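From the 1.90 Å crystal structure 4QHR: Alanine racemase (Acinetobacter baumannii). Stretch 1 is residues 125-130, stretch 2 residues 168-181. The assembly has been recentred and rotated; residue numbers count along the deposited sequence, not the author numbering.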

# COMPACT_ATOMS: atom_id res chain seq x y z
N LYS A 125 -6.05 16.24 -25.39
CA LYS A 125 -5.98 14.79 -25.27
C LYS A 125 -6.97 14.12 -26.23
O LYS A 125 -8.13 14.43 -26.23
CB LYS A 125 -6.26 14.40 -23.80
CG LYS A 125 -6.41 12.90 -23.43
CD LYS A 125 -5.20 12.03 -23.73
CE LYS A 125 -5.09 10.78 -22.81
NZ LYS A 125 -5.93 9.65 -23.27
N LEU A 126 -6.46 13.18 -27.01
CA LEU A 126 -7.24 12.35 -27.89
C LEU A 126 -7.62 11.05 -27.22
O LEU A 126 -6.78 10.35 -26.62
CB LEU A 126 -6.38 11.98 -29.10
CG LEU A 126 -6.94 11.05 -30.20
CD1 LEU A 126 -8.10 11.70 -30.94
CD2 LEU A 126 -5.83 10.65 -31.16
N ASN A 127 -8.89 10.71 -27.35
CA ASN A 127 -9.35 9.35 -27.07
C ASN A 127 -9.39 8.65 -28.42
O ASN A 127 -10.29 8.92 -29.25
CB ASN A 127 -10.74 9.39 -26.46
CG ASN A 127 -11.41 8.02 -26.39
OD1 ASN A 127 -10.80 6.95 -26.61
ND2 ASN A 127 -12.65 8.05 -26.04
N SER A 128 -8.43 7.78 -28.64
CA SER A 128 -8.30 7.07 -29.91
C SER A 128 -8.73 5.62 -29.80
O SER A 128 -8.46 4.83 -30.73
CB SER A 128 -6.84 7.13 -30.37
OG SER A 128 -5.93 6.63 -29.40
N GLY A 129 -9.36 5.25 -28.67
CA GLY A 129 -9.71 3.84 -28.41
C GLY A 129 -9.64 3.37 -26.96
O GLY A 129 -10.30 2.42 -26.61
N MET A 130 -8.87 4.02 -26.10
CA MET A 130 -8.83 3.55 -24.73
C MET A 130 -10.19 3.76 -24.05
O MET A 130 -10.59 3.00 -23.19
CB MET A 130 -7.71 4.26 -23.96
CG MET A 130 -7.43 3.64 -22.60
SD MET A 130 -5.67 3.69 -22.22
CE MET A 130 -5.47 5.39 -21.73
N PRO A 168 -3.33 -5.38 -31.72
CA PRO A 168 -3.88 -4.66 -32.88
C PRO A 168 -4.40 -3.25 -32.63
O PRO A 168 -4.53 -2.46 -33.57
CB PRO A 168 -5.08 -5.54 -33.34
CG PRO A 168 -5.29 -6.55 -32.26
CD PRO A 168 -4.05 -6.63 -31.42
N LEU A 169 -4.77 -2.95 -31.40
CA LEU A 169 -5.22 -1.61 -31.05
C LEU A 169 -4.05 -0.61 -31.09
O LEU A 169 -4.29 0.58 -31.26
CB LEU A 169 -5.90 -1.59 -29.69
CG LEU A 169 -6.56 -0.28 -29.20
CD1 LEU A 169 -7.73 0.18 -30.08
CD2 LEU A 169 -7.02 -0.43 -27.75
N ASN A 170 -2.81 -1.07 -30.95
CA ASN A 170 -1.65 -0.17 -31.14
C ASN A 170 -1.65 0.46 -32.56
O ASN A 170 -1.46 1.66 -32.68
CB ASN A 170 -0.31 -0.86 -30.81
CG ASN A 170 -0.18 -1.23 -29.32
OD1 ASN A 170 -0.72 -0.56 -28.43
ND2 ASN A 170 0.54 -2.30 -29.05
N GLU A 171 -1.89 -0.32 -33.62
CA GLU A 171 -1.95 0.27 -34.99
C GLU A 171 -3.14 1.20 -35.16
O GLU A 171 -3.01 2.30 -35.72
CB GLU A 171 -1.95 -0.79 -36.11
CG GLU A 171 -0.58 -1.34 -36.45
CD GLU A 171 0.40 -0.28 -36.95
OE1 GLU A 171 -0.02 0.66 -37.65
OE2 GLU A 171 1.61 -0.40 -36.63
N GLN A 172 -4.32 0.79 -34.69
CA GLN A 172 -5.48 1.66 -34.77
C GLN A 172 -5.17 3.04 -34.11
O GLN A 172 -5.50 4.10 -34.65
CB GLN A 172 -6.70 1.01 -34.11
CG GLN A 172 -7.95 1.90 -34.11
CD GLN A 172 -9.04 1.42 -33.15
OE1 GLN A 172 -9.53 0.30 -33.27
NE2 GLN A 172 -9.44 2.29 -32.20
N GLN A 173 -4.54 2.99 -32.94
CA GLN A 173 -4.17 4.20 -32.23
C GLN A 173 -3.07 4.99 -32.96
O GLN A 173 -3.14 6.22 -32.97
CB GLN A 173 -3.72 3.86 -30.80
CG GLN A 173 -4.85 3.56 -29.83
CD GLN A 173 -4.37 3.66 -28.39
OE1 GLN A 173 -3.80 2.71 -27.83
NE2 GLN A 173 -4.55 4.84 -27.80
N LYS A 174 -2.05 4.33 -33.54
CA LYS A 174 -0.99 5.07 -34.24
C LYS A 174 -1.62 5.85 -35.39
O LYS A 174 -1.42 7.06 -35.51
CB LYS A 174 0.15 4.17 -34.73
N GLN A 175 -2.42 5.15 -36.22
CA GLN A 175 -3.07 5.73 -37.41
C GLN A 175 -4.07 6.83 -37.06
O GLN A 175 -4.13 7.87 -37.74
CB GLN A 175 -3.72 4.62 -38.28
CG GLN A 175 -2.89 4.04 -39.44
CD GLN A 175 -1.40 3.82 -39.16
OE1 GLN A 175 -0.54 4.30 -39.90
NE2 GLN A 175 -1.09 3.09 -38.10
N GLN A 176 -4.83 6.64 -36.00
CA GLN A 176 -5.72 7.70 -35.53
C GLN A 176 -4.89 8.97 -35.15
O GLN A 176 -5.20 10.10 -35.58
CB GLN A 176 -6.56 7.18 -34.38
CG GLN A 176 -7.57 8.15 -33.84
CD GLN A 176 -8.88 7.48 -33.46
OE1 GLN A 176 -9.00 6.26 -33.51
NE2 GLN A 176 -9.87 8.29 -33.08
N PHE A 177 -3.82 8.77 -34.40
CA PHE A 177 -2.94 9.86 -34.00
C PHE A 177 -2.28 10.59 -35.20
O PHE A 177 -2.24 11.82 -35.21
CB PHE A 177 -1.83 9.35 -33.08
CG PHE A 177 -1.03 10.45 -32.45
CD1 PHE A 177 -1.56 11.17 -31.41
CD2 PHE A 177 0.24 10.77 -32.93
CE1 PHE A 177 -0.83 12.18 -30.83
CE2 PHE A 177 0.97 11.81 -32.36
CZ PHE A 177 0.44 12.51 -31.32
N LEU A 178 -1.77 9.84 -36.18
CA LEU A 178 -1.14 10.45 -37.38
C LEU A 178 -2.16 11.20 -38.24
O LEU A 178 -1.86 12.25 -38.79
CB LEU A 178 -0.41 9.41 -38.23
CG LEU A 178 0.76 8.67 -37.59
CD1 LEU A 178 1.37 7.60 -38.51
CD2 LEU A 178 1.82 9.68 -37.17
N HIS A 179 -3.37 10.66 -38.34
CA HIS A 179 -4.47 11.34 -39.06
C HIS A 179 -4.75 12.68 -38.42
O HIS A 179 -4.91 13.69 -39.12
CB HIS A 179 -5.76 10.47 -39.12
CG HIS A 179 -7.00 11.24 -39.45
ND1 HIS A 179 -7.17 11.92 -40.63
CD2 HIS A 179 -8.14 11.44 -38.74
CE1 HIS A 179 -8.35 12.51 -40.64
NE2 HIS A 179 -8.96 12.24 -39.50
N ILE A 180 -4.80 12.71 -37.10
CA ILE A 180 -5.15 13.94 -36.44
C ILE A 180 -3.98 14.90 -36.54
O ILE A 180 -4.19 16.07 -36.79
CB ILE A 180 -5.61 13.74 -34.99
CG1 ILE A 180 -6.88 12.86 -34.94
CG2 ILE A 180 -5.92 15.09 -34.36
CD1 ILE A 180 -8.13 13.52 -35.50
N LYS A 181 -2.77 14.41 -36.33
CA LYS A 181 -1.56 15.22 -36.45
C LYS A 181 -1.55 15.90 -37.85
O LYS A 181 -1.53 17.14 -37.95
CB LYS A 181 -0.35 14.33 -36.23
CG LYS A 181 1.06 14.92 -36.40
CD LYS A 181 1.36 16.00 -35.45
CE LYS A 181 2.84 16.16 -35.16
NZ LYS A 181 3.55 17.02 -36.12

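A helix that packs against an irregular segment cannot rely on matching backbone patterns, and much of the fit is made by side chains whose rotamers suit their places on the helix. The contact between residues 125-130 and the helix of residues 168-181 in alanine racemase is a compact example. It buries 386 Å² in all, and the backbones come closest, CA to CA, at S128 and Q173, 5.5 Å apart.

S128 points its CA-to-CB bond toward the helix and contributes polar atoms from both side chain and backbone. With chi1 at 55° (p), its OG accepts a hydrogen bond from Q173 NE2 at 2.8 Å, and the N-H...acceptor angle of 168° makes this a nearly straight bond. The CA-to-CB bond of Q173 points sideways to the loop, yet the end of the side chain comes nearer: chi1 is m and chi2 t, so the chain extends before delivering its amide to the serine. That amide is also tied down elsewhere in the structure, through both OE1 and NE2, which suits a buried polar group. About one helical turn on from L169, Q172 starts toward the loop and takes the extended t, t conformation. Its NE2 thereby reaches S128 O at 3.1 Å, a hydrogen bond more bent than the first, at 144°. Q176 also points toward the loop with chi1 t, and its CG lies 3.7 Å from S128 CB, so its aliphatic portion packs against the serine.

G129 shows how backbone shape and close packing can make the same demand. Its phi of 145° and psi of -24° would jam a CB against the preceding carbonyl oxygen. An ideally placed CB would also lie only 3.1 Å from both L169 CD1 and Q172 NE2. Without one, G129 CA sits 4.5 Å from L169 CD1 and 4.1 Å from Q172 NE2. The loop is braced from within: N127 directs its CA-to-CB bond away from the helix, and its OD1 accepts a hydrogen bond from G129 N at 3.0 Å.

The apolar part of the contact gathers around L126, whose t, p rotamer spreads its methyl groups among helix residues. L126 CD2 meets the edge of the F177 ring, near its plane, at 4.3 Å from F177 CD1, and comes within 4.1 Å of Q176 CG. L126 CD1 lies 4.3 Å from I180 CG1, on a side chain with both chi angles m. Leucine packing and glutamine hydrogen bonding thus serve neighbouring parts of one small interface.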